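Local coordinates for protein benzoylformate decarboxylase (Mycobacterium smegmatis, PDB 4Q9D) that belongs to the thiamine pyrophosphate-dependent enzyme family and holds a magnesium ion in its C-terminal cofactor-binding domain, at residues B[188-193]-B[312-317]; B[195-200]-B[269-274]; B[500-505]-B[526-531]. All coordinates share one frame; numbering follows the deposited sequence.

Interaction 1: B[188-193]-B[312-317]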
ATOM      1  N   GLU B 188     -14.853  28.512  20.210  1.00 26.78           N
ATOM      2  CA  GLU B 188     -15.515  28.071  21.423  1.00 25.29           C
ATOM      3  C   GLU B 188     -14.664  27.070  22.205  1.00 30.69           C
ATOM      4  O   GLU B 188     -14.681  27.050  23.446  1.00 28.84           O
ATOM      5  CB  GLU B 188     -16.877  27.484  21.061  1.00 30.66           C
ATOM      6  CG  GLU B 188     -17.397  26.439  22.010  1.00 45.11           C
ATOM      7  CD  GLU B 188     -18.702  25.819  21.509  1.00 72.10           C
ATOM      8  OE1 GLU B 188     -18.862  24.581  21.650  1.00 61.47           O
ATOM      9  OE2 GLU B 188     -19.552  26.574  20.966  1.00 71.27           O
ATOM     10  N   ARG B 189     -13.893  26.249  21.496  1.00 27.07           N
ATOM     11  CA  ARG B 189     -13.029  25.297  22.180  1.00 24.66           C
ATOM     12  C   ARG B 189     -11.803  26.040  22.717  1.00 24.19           C
ATOM     13  O   ARG B 189     -11.328  25.744  23.805  1.00 24.91           O
ATOM     14  CB  ARG B 189     -12.627  24.126  21.261  1.00 31.24           C
ATOM     15  CG  ARG B 189     -11.774  22.998  21.914  1.00 22.27           C
ATOM     16  CD  ARG B 189     -11.768  21.707  21.040  1.00 24.67           C
ATOM     17  NE  ARG B 189     -11.040  20.608  21.680  1.00 23.39           N
ATOM     18  CZ  ARG B 189     -11.506  19.883  22.686  1.00 26.41           C
ATOM     19  NH1 ARG B 189     -12.722  20.122  23.186  1.00 26.70           N
ATOM     20  NH2 ARG B 189     -10.753  18.923  23.212  1.00 23.81           N
ATOM     21  N   LEU B 190     -11.278  26.989  21.946  1.00 21.54           N
ATOM     22  CA  LEU B 190     -10.123  27.745  22.390  1.00 24.74           C
ATOM     23  C   LEU B 190     -10.487  28.536  23.660  1.00 29.92           C
ATOM     24  O   LEU B 190      -9.694  28.589  24.588  1.00 28.21           O
ATOM     25  CB  LEU B 190      -9.628  28.691  21.309  1.00 22.03           C
ATOM     26  CG  LEU B 190      -8.311  29.417  21.638  1.00 28.37           C
ATOM     27  CD1 LEU B 190      -7.130  28.440  21.619  1.00 24.69           C
ATOM     28  CD2 LEU B 190      -8.061  30.535  20.633  1.00 27.91           C
ATOM     29  N   ALA B 191     -11.695  29.113  23.698  1.00 25.36           N
ATOM     30  CA  ALA B 191     -12.179  29.824  24.891  1.00 26.88           C
ATOM     31  C   ALA B 191     -12.298  28.860  26.071  1.00 28.36           C
ATOM     32  O   ALA B 191     -11.973  29.215  27.197  1.00 30.82           O
ATOM     33  CB  ALA B 191     -13.530  30.556  24.630  1.00 26.28           C
ATOM     34  N   GLN B 192     -12.744  27.631  25.819  1.00 29.37           N
ATOM     35  CA  GLN B 192     -12.767  26.649  26.896  1.00 24.22           C
ATOM     36  C   GLN B 192     -11.365  26.409  27.445  1.00 29.92           C
ATOM     37  O   GLN B 192     -11.204  26.274  28.653  1.00 29.09           O
ATOM     38  CB  GLN B 192     -13.376  25.312  26.447  1.00 32.88           C
ATOM     39  CG  GLN B 192     -14.899  25.307  26.351  1.00 44.78           C
ATOM     40  CD  GLN B 192     -15.473  24.137  25.526  1.00 51.63           C
ATOM     41  OE1 GLN B 192     -14.750  23.227  25.088  1.00 39.79           O
ATOM     42  NE2 GLN B 192     -16.787  24.180  25.297  1.00 48.81           N
ATOM     43  N   PHE B 193     -10.369  26.306  26.554  1.00 25.59           N
ATOM     44  CA  PHE B 193      -8.985  26.069  26.975  1.00 32.17           C
ATOM     45  C   PHE B 193      -8.475  27.243  27.831  1.00 29.22           C
ATOM     46  O   PHE B 193      -7.776  27.052  28.833  1.00 29.89           O
ATOM     47  CB  PHE B 193      -8.046  25.842  25.768  1.00 22.04           C
ATOM     48  CG  PHE B 193      -8.060  24.407  25.202  1.00 28.96           C
ATOM     49  CD1 PHE B 193      -9.151  23.562  25.387  1.00 20.07           C
ATOM     50  CD2 PHE B 193      -6.959  23.920  24.481  1.00 21.35           C
ATOM     51  CE1 PHE B 193      -9.162  22.250  24.860  1.00 26.34           C
ATOM     52  CE2 PHE B 193      -6.948  22.599  23.939  1.00 24.61           C
ATOM     53  CZ  PHE B 193      -8.051  21.764  24.123  1.00 24.86           C
ATOM     54  N   ASP B 312      -6.387  16.927  26.614  1.00 25.46           N
ATOM     55  CA  ASP B 312      -7.401  17.455  25.712  1.00 22.52           C
ATOM     56  C   ASP B 312      -6.700  18.320  24.684  1.00 23.83           C
ATOM     57  O   ASP B 312      -5.865  19.165  25.033  1.00 22.63           O
ATOM     58  CB  ASP B 312      -8.453  18.260  26.496  1.00 22.32           C
ATOM     59  CG  ASP B 312      -9.199  17.400  27.483  1.00 25.61           C
ATOM     60  OD1 ASP B 312      -9.944  16.486  27.056  1.00 30.54           O
ATOM     61  OD2 ASP B 312      -9.032  17.617  28.689  1.00 30.66           O
ATOM     62  N   SER B 313      -7.051  18.129  23.416  1.00 21.61           N
ATOM     63  CA  SER B 313      -6.329  18.801  22.349  1.00 21.12           C
ATOM     64  C   SER B 313      -7.267  19.601  21.455  1.00 21.00           C
ATOM     65  O   SER B 313      -8.472  19.358  21.419  1.00 23.77           O
ATOM     66  CB  SER B 313      -5.609  17.758  21.480  1.00 22.07           C
ATOM     67  OG  SER B 313      -6.550  16.809  20.973  1.00 25.34           O
ATOM     68  N   LEU B 314      -6.699  20.541  20.711  1.00 23.00           N
ATOM     69  CA  LEU B 314      -7.433  21.182  19.646  1.00 29.03           C
ATOM     70  C   LEU B 314      -6.490  21.434  18.478  1.00 22.37           C
ATOM     71  O   LEU B 314      -5.289  21.576  18.668  1.00 23.93           O
ATOM     72  CB  LEU B 314      -8.106  22.484  20.121  1.00 27.25           C
ATOM     73  CG  LEU B 314      -7.330  23.765  20.410  1.00 22.58           C
ATOM     74  CD1 LEU B 314      -6.975  24.481  19.136  1.00 22.66           C
ATOM     75  CD2 LEU B 314      -8.173  24.701  21.315  1.00 24.15           C
ATOM     76  N   VAL B 315      -7.055  21.481  17.282  1.00 21.81           N
ATOM     77  CA  VAL B 315      -6.280  21.644  16.053  1.00 21.23           C
ATOM     78  C   VAL B 315      -6.438  23.070  15.604  1.00 24.15           C
ATOM     79  O   VAL B 315      -7.556  23.610  15.619  1.00 22.59           O
ATOM     80  CB  VAL B 315      -6.800  20.722  14.918  1.00 22.28           C
ATOM     81  CG1 VAL B 315      -6.069  21.016  13.641  1.00 16.15           C
ATOM     82  CG2 VAL B 315      -6.673  19.228  15.323  1.00 19.28           C
ATOM     83  N   GLY B 316      -5.323  23.688  15.238  1.00 19.91           N
ATOM     84  CA  GLY B 316      -5.351  25.033  14.700  1.00 22.93           C
ATOM     85  C   GLY B 316      -3.940  25.530  14.544  1.00 24.12           C
ATOM     86  O   GLY B 316      -3.020  24.999  15.183  1.00 24.29           O
ATOM     87  N   ASP B 317      -3.762  26.540  13.705  1.00 18.96           N
ATOM     88  CA  ASP B 317      -2.468  27.188  13.547  1.00 23.49           C
ATOM     89  C   ASP B 317      -1.965  27.711  14.893  1.00 23.66           C
ATOM     90  O   ASP B 317      -2.716  28.346  15.625  1.00 22.84           O
ATOM     91  CB  ASP B 317      -2.603  28.347  12.564  1.00 21.15           C
ATOM     92  CG  ASP B 317      -1.287  29.056  12.309  1.00 25.99           C
ATOM     93  OD1 ASP B 317      -0.557  28.646  11.358  1.00 25.22           O
ATOM     94  OD2 ASP B 317      -0.983  30.033  13.051  1.00 22.03           O
TER
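R189 and F193, one helical turn apart, both engage L314 and the backbone just before it, the arginine by its guanidinium edge and the phenylalanine by both a face and an edge. The R189 chain is extended from CG to NE, CG lying anti to the backbone N, and its aliphatic part slides past L314 in the opposite direction. At its end the guanidinium grips one carbonyl oxygen side-on: NE and NH2 each lie 2.9 Å from S313 O. That oxygen sits in the guanidinium plane, while both donors come from the same face of the carbonyl plane, tilted out of it. The N-H...O angles, 151° and 143°, show two bent bonds sharing one acceptor. L314 CD2 lies over the F193 face, 3.7 Å from the ring centroid and 22° off the normal, a CH-pi contact displaced toward the F193 CD2 and CE2 atoms. At the ring edge, F193 CZ comes 3.5 Å from S313 C. The same L314 methyl also meets L190 CD1 at 3.9 Å. S178 OG of the second subunit hydrogen-bonds both R189 NH2 and D312 OD1. Within the Rossmann-like central domain, helix 187-199 thus covers strand 312-315, the outermost of the sheet within this chain, which pairs with strand 294-299; helix 318-328 packs against L190, and the second subunit makes backbone hydrogen bonds to S313.

Interaction 2: B[195-200]-B[269-274]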
ATOM      1  N   GLU B 195     -10.202  29.244  29.666  1.00 26.68           N
ATOM      2  CA  GLU B 195     -10.815  29.177  30.978  1.00 33.73           C
ATOM      3  C   GLU B 195     -10.062  28.182  31.854  1.00 43.15           C
ATOM      4  O   GLU B 195      -9.874  28.421  33.040  1.00 30.28           O
ATOM      5  CB  GLU B 195     -12.294  28.781  30.891  1.00 32.69           C
ATOM      6  CG  GLU B 195     -13.251  29.922  30.564  1.00 55.95           C
ATOM      7  CD  GLU B 195     -13.151  31.093  31.558  1.00 78.37           C
ATOM      8  OE1 GLU B 195     -12.855  30.866  32.763  1.00 73.89           O
ATOM      9  OE2 GLU B 195     -13.354  32.252  31.125  1.00 75.07           O
ATOM     10  N   ARG B 196      -9.643  27.059  31.276  1.00 32.18           N
ATOM     11  CA  ARG B 196      -8.954  26.033  32.057  1.00 28.57           C
ATOM     12  C   ARG B 196      -7.579  26.575  32.496  1.00 25.30           C
ATOM     13  O   ARG B 196      -7.089  26.285  33.588  1.00 30.90           O
ATOM     14  CB  ARG B 196      -8.782  24.758  31.226  1.00 28.67           C
ATOM     15  CG  ARG B 196      -7.874  23.697  31.876  1.00 29.81           C
ATOM     16  CD  ARG B 196      -8.576  23.085  33.088  1.00 33.94           C
ATOM     17  NE  ARG B 196      -7.741  22.181  33.869  1.00 28.60           N
ATOM     18  CZ  ARG B 196      -6.891  22.587  34.806  1.00 39.50           C
ATOM     19  NH1 ARG B 196      -6.761  23.892  35.056  1.00 27.61           N
ATOM     20  NH2 ARG B 196      -6.177  21.690  35.492  1.00 34.43           N
ATOM     21  N   ILE B 197      -6.969  27.357  31.623  1.00 25.72           N
ATOM     22  CA  ILE B 197      -5.676  27.968  31.892  1.00 26.46           C
ATOM     23  C   ILE B 197      -5.827  29.007  33.022  1.00 37.08           C
ATOM     24  O   ILE B 197      -4.989  29.077  33.905  1.00 35.42           O
ATOM     25  CB  ILE B 197      -5.097  28.596  30.604  1.00 26.01           C
ATOM     26  CG1 ILE B 197      -4.659  27.495  29.599  1.00 24.57           C
ATOM     27  CG2 ILE B 197      -3.916  29.567  30.903  1.00 29.29           C
ATOM     28  CD1 ILE B 197      -4.313  28.092  28.226  1.00 21.73           C
ATOM     29  N   ASN B 198      -6.900  29.797  32.995  1.00 27.64           N
ATOM     30  CA  ASN B 198      -7.112  30.820  34.015  1.00 39.57           C
ATOM     31  C   ASN B 198      -7.236  30.180  35.383  1.00 34.90           C
ATOM     32  O   ASN B 198      -6.844  30.763  36.387  1.00 37.02           O
ATOM     33  CB  ASN B 198      -8.400  31.580  33.755  1.00 33.24           C
ATOM     34  CG  ASN B 198      -8.295  32.543  32.619  1.00 33.06           C
ATOM     35  OD1 ASN B 198      -7.205  33.003  32.242  1.00 34.20           O
ATOM     36  ND2 ASN B 198      -9.449  32.885  32.066  1.00 35.52           N
ATOM     37  N   ALA B 199      -7.770  28.961  35.406  1.00 32.97           N
ATOM     38  CA  ALA B 199      -8.019  28.250  36.649  1.00 31.17           C
ATOM     39  C   ALA B 199      -6.784  27.577  37.223  1.00 35.80           C
ATOM     40  O   ALA B 199      -6.802  27.169  38.378  1.00 38.58           O
ATOM     41  CB  ALA B 199      -9.107  27.216  36.447  1.00 29.79           C
ATOM     42  N   ALA B 200      -5.733  27.404  36.425  1.00 33.17           N
ATOM     43  CA  ALA B 200      -4.545  26.718  36.930  1.00 34.79           C
ATOM     44  C   ALA B 200      -3.862  27.531  38.036  1.00 30.99           C
ATOM     45  O   ALA B 200      -3.789  28.753  37.963  1.00 36.02           O
ATOM     46  CB  ALA B 200      -3.549  26.452  35.795  1.00 28.23           C
ATOM     47  N   LEU B 269      -1.157  22.084  35.557  1.00 25.16           N
ATOM     48  CA  LEU B 269      -1.585  22.128  34.152  1.00 27.83           C
ATOM     49  C   LEU B 269      -0.397  22.354  33.214  1.00 28.11           C
ATOM     50  O   LEU B 269       0.392  23.289  33.410  1.00 25.92           O
ATOM     51  CB  LEU B 269      -2.611  23.237  33.927  1.00 27.06           C
ATOM     52  CG  LEU B 269      -3.082  23.411  32.479  1.00 33.66           C
ATOM     53  CD1 LEU B 269      -3.979  22.237  32.075  1.00 24.69           C
ATOM     54  CD2 LEU B 269      -3.817  24.736  32.294  1.00 24.56           C
ATOM     55  N   VAL B 270      -0.262  21.478  32.215  1.00 27.88           N
ATOM     56  CA  VAL B 270       0.743  21.652  31.160  1.00 20.78           C
ATOM     57  C   VAL B 270       0.037  22.093  29.882  1.00 24.05           C
ATOM     58  O   VAL B 270      -0.906  21.440  29.417  1.00 25.16           O
ATOM     59  CB  VAL B 270       1.562  20.362  30.926  1.00 26.19           C
ATOM     60  CG1 VAL B 270       2.663  20.627  29.875  1.00 20.89           C
ATOM     61  CG2 VAL B 270       2.184  19.921  32.237  1.00 23.60           C
ATOM     62  N   VAL B 271       0.464  23.228  29.346  1.00 21.92           N
ATOM     63  CA  VAL B 271      -0.067  23.713  28.090  1.00 22.27           C
ATOM     64  C   VAL B 271       0.951  23.477  26.973  1.00 25.49           C
ATOM     65  O   VAL B 271       2.005  24.100  26.950  1.00 26.13           O
ATOM     66  CB  VAL B 271      -0.392  25.191  28.170  1.00 27.84           C
ATOM     67  CG1 VAL B 271      -0.992  25.646  26.846  1.00 22.49           C
ATOM     68  CG2 VAL B 271      -1.359  25.452  29.356  1.00 23.45           C
ATOM     69  N   VAL B 272       0.640  22.561  26.067  1.00 22.46           N
ATOM     70  CA  VAL B 272       1.587  22.196  25.014  1.00 23.09           C
ATOM     71  C   VAL B 272       1.168  22.752  23.660  1.00 24.21           C
ATOM     72  O   VAL B 272       0.153  22.324  23.087  1.00 24.35           O
ATOM     73  CB  VAL B 272       1.724  20.664  24.897  1.00 23.38           C
ATOM     74  CG1 VAL B 272       2.755  20.338  23.814  1.00 18.01           C
ATOM     75  CG2 VAL B 272       2.123  20.063  26.269  1.00 19.66           C
ATOM     76  N   VAL B 273       1.950  23.690  23.149  1.00 19.66           N
ATOM     77  CA  VAL B 273       1.610  24.366  21.907  1.00 22.67           C
ATOM     78  C   VAL B 273       2.674  24.053  20.899  1.00 23.76           C
ATOM     79  O   VAL B 273       3.830  24.389  21.093  1.00 21.20           O
ATOM     80  CB  VAL B 273       1.510  25.910  22.076  1.00 19.96           C
ATOM     81  CG1 VAL B 273       1.071  26.558  20.773  1.00 18.51           C
ATOM     82  CG2 VAL B 273       0.524  26.272  23.187  1.00 17.94           C
ATOM     83  N   GLY B 274       2.308  23.366  19.822  1.00 25.49           N
ATOM     84  CA  GLY B 274       3.278  23.178  18.754  1.00 19.02           C
ATOM     85  C   GLY B 274       4.395  22.193  18.992  1.00 22.27           C
ATOM     86  O   GLY B 274       5.381  22.197  18.246  1.00 22.02           O
TER
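L269 CD1 lies over the centre of the R196 guanidinium, 4.0 Å from CZ, so the flat group is laid across a leucine methyl. The arginine starts with CG anti to the backbone N (chi1 171°) and then bends at chi2 (70°); overall the two side chains slide past each other in opposite directions. No hydrogen bond crosses between the segments, and the polar end of R196 is instead held by a salt bridge from NH2 to D294 OD2. The other L269 methyl is turned to the helix backbone: CD2 is 3.8 Å from I197 CA and equally close to R196 O. I197 crosses L269 at about a right angle, with CG1 3.9 Å from CD2. The same CG1 reaches V271 CG2 at 3.9 Å, bridging two residues that alternate along the strand and point to the helix side. A200 CB meets L269 CB at 3.8 Å; the CA atoms of this pair are 6.1 Å apart, the closest CA pair across the two segments. The axes lie 9.5 Å apart at closest approach and run at 138°, an oblique, broadly antiparallel layering of helix on sheet. Strand 269-273 is an inner strand of the parallel Rossmann-like sheet, flanked by strands 203-207 and 294-299. L296 of the latter also touches R196 and I197, while I329, after helix 318-328, adjoins I197.

Interaction 3: B[500-505]-B[526-531]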
ATOM      1  N   THR B 500      39.416  24.468   4.044  1.00 27.38           N
ATOM      2  CA  THR B 500      39.459  23.531   5.151  1.00 26.98           C
ATOM      3  C   THR B 500      40.682  23.737   6.054  1.00 28.14           C
ATOM      4  O   THR B 500      41.685  24.251   5.620  1.00 31.29           O
ATOM      5  CB  THR B 500      39.417  22.071   4.625  1.00 27.60           C
ATOM      6  OG1 THR B 500      39.190  21.183   5.723  1.00 31.82           O
ATOM      7  CG2 THR B 500      40.718  21.708   3.967  1.00 27.12           C
ATOM      8  N   ALA B 501      40.559  23.357   7.322  1.00 29.75           N
ATOM      9  CA  ALA B 501      41.716  23.224   8.200  1.00 38.04           C
ATOM     10  C   ALA B 501      41.435  22.163   9.254  1.00 35.62           C
ATOM     11  O   ALA B 501      40.280  21.868   9.587  1.00 33.26           O
ATOM     12  CB  ALA B 501      42.107  24.568   8.851  1.00 27.59           C
ATOM     13  N   THR B 502      42.504  21.552   9.746  1.00 42.75           N
ATOM     14  CA  THR B 502      42.409  20.641  10.873  1.00 37.48           C
ATOM     15  C   THR B 502      42.966  21.426  12.063  1.00 42.42           C
ATOM     16  O   THR B 502      44.128  21.815  12.059  1.00 37.00           O
ATOM     17  CB  THR B 502      43.230  19.367  10.607  1.00 45.84           C
ATOM     18  OG1 THR B 502      42.682  18.685   9.467  1.00 40.29           O
ATOM     19  CG2 THR B 502      43.254  18.432  11.849  1.00 37.80           C
ATOM     20  N   VAL B 503      42.134  21.694  13.062  1.00 36.71           N
ATOM     21  CA  VAL B 503      42.555  22.571  14.138  1.00 36.10           C
ATOM     22  C   VAL B 503      43.338  21.798  15.217  1.00 34.30           C
ATOM     23  O   VAL B 503      43.036  20.628  15.515  1.00 33.13           O
ATOM     24  CB  VAL B 503      41.369  23.377  14.708  1.00 39.54           C
ATOM     25  CG1 VAL B 503      40.540  23.976  13.557  1.00 31.92           C
ATOM     26  CG2 VAL B 503      40.513  22.531  15.566  1.00 39.18           C
ATOM     27  N   GLU B 504      44.346  22.457  15.787  1.00 31.18           N
ATOM     28  CA  GLU B 504      45.234  21.837  16.784  1.00 35.75           C
ATOM     29  C   GLU B 504      45.003  22.306  18.228  1.00 28.34           C
ATOM     30  O   GLU B 504      45.525  21.721  19.189  1.00 30.83           O
ATOM     31  CB  GLU B 504      46.691  22.087  16.389  1.00 38.06           C
ATOM     32  CG  GLU B 504      47.035  21.519  15.008  1.00 58.39           C
ATOM     33  CD  GLU B 504      48.305  22.109  14.378  1.00 65.64           C
ATOM     34  OE1 GLU B 504      49.202  22.595  15.107  1.00 66.72           O
ATOM     35  OE2 GLU B 504      48.401  22.081  13.131  1.00 66.31           O
ATOM     36  N   SER B 505      44.199  23.344  18.390  1.00 33.47           N
ATOM     37  CA  SER B 505      44.040  23.966  19.696  1.00 34.06           C
ATOM     38  C   SER B 505      42.840  24.876  19.668  1.00 36.33           C
ATOM     39  O   SER B 505      42.316  25.205  18.586  1.00 30.09           O
ATOM     40  CB  SER B 505      45.268  24.830  19.997  1.00 31.80           C
ATOM     41  OG  SER B 505      45.323  25.916  19.070  1.00 33.12           O
ATOM     42  N   VAL B 526      37.879  20.759  10.840  1.00 24.87           N
ATOM     43  CA  VAL B 526      37.879  19.475  11.493  1.00 22.13           C
ATOM     44  C   VAL B 526      38.557  19.630  12.865  1.00 31.89           C
ATOM     45  O   VAL B 526      39.722  20.010  12.943  1.00 32.80           O
ATOM     46  CB  VAL B 526      38.575  18.416  10.604  1.00 25.24           C
ATOM     47  CG1 VAL B 526      38.436  17.043  11.235  1.00 24.89           C
ATOM     48  CG2 VAL B 526      37.938  18.419   9.175  1.00 19.33           C
ATOM     49  N   VAL B 527      37.808  19.358  13.935  1.00 29.79           N
ATOM     50  CA  VAL B 527      38.275  19.577  15.289  1.00 24.63           C
ATOM     51  C   VAL B 527      38.407  18.246  16.037  1.00 28.74           C
ATOM     52  O   VAL B 527      37.414  17.600  16.369  1.00 27.83           O
ATOM     53  CB  VAL B 527      37.330  20.504  16.062  1.00 29.86           C
ATOM     54  CG1 VAL B 527      37.892  20.780  17.468  1.00 33.30           C
ATOM     55  CG2 VAL B 527      37.101  21.830  15.299  1.00 28.28           C
ATOM     56  N   PRO B 528      39.647  17.817  16.309  1.00 24.37           N
ATOM     57  CA  PRO B 528      39.763  16.541  17.028  1.00 23.80           C
ATOM     58  C   PRO B 528      39.236  16.682  18.449  1.00 31.40           C
ATOM     59  O   PRO B 528      39.627  17.600  19.163  1.00 27.56           O
ATOM     60  CB  PRO B 528      41.276  16.255  17.016  1.00 25.35           C
ATOM     61  CG  PRO B 528      41.838  17.147  15.914  1.00 28.85           C
ATOM     62  CD  PRO B 528      40.944  18.360  15.870  1.00 29.30           C
ATOM     63  N   THR B 529      38.338  15.803  18.861  1.00 27.50           N
ATOM     64  CA  THR B 529      37.726  15.953  20.175  1.00 28.18           C
ATOM     65  C   THR B 529      37.806  14.618  20.901  1.00 31.33           C
ATOM     66  O   THR B 529      38.125  13.595  20.297  1.00 34.06           O
ATOM     67  CB  THR B 529      36.244  16.373  20.076  1.00 34.43           C
ATOM     68  OG1 THR B 529      35.534  15.355  19.373  1.00 34.44           O
ATOM     69  CG2 THR B 529      36.090  17.708  19.318  1.00 28.70           C
ATOM     70  N   LEU B 530      37.494  14.621  22.187  1.00 30.17           N
ATOM     71  CA  LEU B 530      37.560  13.401  22.991  1.00 35.84           C
ATOM     72  C   LEU B 530      36.297  12.561  22.865  1.00 37.97           C
ATOM     73  O   LEU B 530      35.197  13.110  22.799  1.00 45.78           O
ATOM     74  CB  LEU B 530      37.787  13.754  24.465  1.00 35.84           C
ATOM     75  CG  LEU B 530      39.008  14.653  24.699  1.00 34.79           C
ATOM     76  CD1 LEU B 530      38.905  15.298  26.069  1.00 42.38           C
ATOM     77  CD2 LEU B 530      40.298  13.870  24.574  1.00 34.79           C
ATOM     78  N   PRO B 531      36.460  11.223  22.861  1.00 47.62           N
ATOM     79  CA  PRO B 531      35.405  10.193  22.800  1.00 58.42           C
ATOM     80  C   PRO B 531      34.383  10.238  23.948  1.00 57.08           C
ATOM     81  O   PRO B 531      34.589  10.972  24.918  1.00 57.99           O
ATOM     82  CB  PRO B 531      36.194   8.888  22.875  1.00 46.68           C
ATOM     83  CG  PRO B 531      37.552   9.231  22.341  1.00 56.46           C
ATOM     84  CD  PRO B 531      37.810  10.630  22.812  1.00 44.01           C
TER
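Backbone hydrogen bonds join A501 and V503 to V526, one from each flank of T502. V526 N donates to A501 O at 2.9 Å with an N-H...O angle of 171°, and V503 N donates to V526 O at 2.9 Å and 162°. Both are of ordinary length, and together they define a parallel bridge between T502 and V526. A weaker CA-H...O contact adds to this ladder, with T502 CA 3.5 Å from V526 O, the oxygen already bound by V503. Strand 499-502, helix 506-518 and strand 523-528 form a beta-alpha-beta crossover at the margin of the C-terminal domain's parallel sheet, where 499-502 is the outermost strand within the chain; the 8° between the two segment axes fits that topology. Apolar contacts lie past the bridge. V503 CG2 stands between the backbone N and the carbonyl carbon and meets V527 CG2 at 3.5 Å, closer than usual for two methyls, with V527 CG1 also nearby; P528 CD is 4.2 Å from V503 CG2. V527 also rests on L509 of the crossover helix. Separately, the proline ring abuts a backbone carbonyl, P528 CD lying 3.1 Å from V503 O. Polar side chains are served from outside the two segments: on the sheet face shared by T502 and V526, T502 OG1 bonds S490 OG of helix 489-495, a helix V526 also touches. S505, at the N-cap of helix 506-518, bonds M508 N through OG.

Interactions 1 and 2 share helix 187-199 and the sheet of the central domain; their centres are 10 Å apart and their helical segments are separated by one residue. The first reaches the outermost strand and the second an inner one, with strand 294-299 between, so the helix spans three strands obliquely. In sequence, 195-200/269-274 is nested inside the loop closed by 188-193/312-317. Interaction 3 belongs to a different domain: its nearest atoms are about 38 Å from those of interaction 1 and about 31 Å from those of interaction 2. The V526 side chain of interaction 3 lies about 10 Å from the magnesium ion held by D434, N461 and E463.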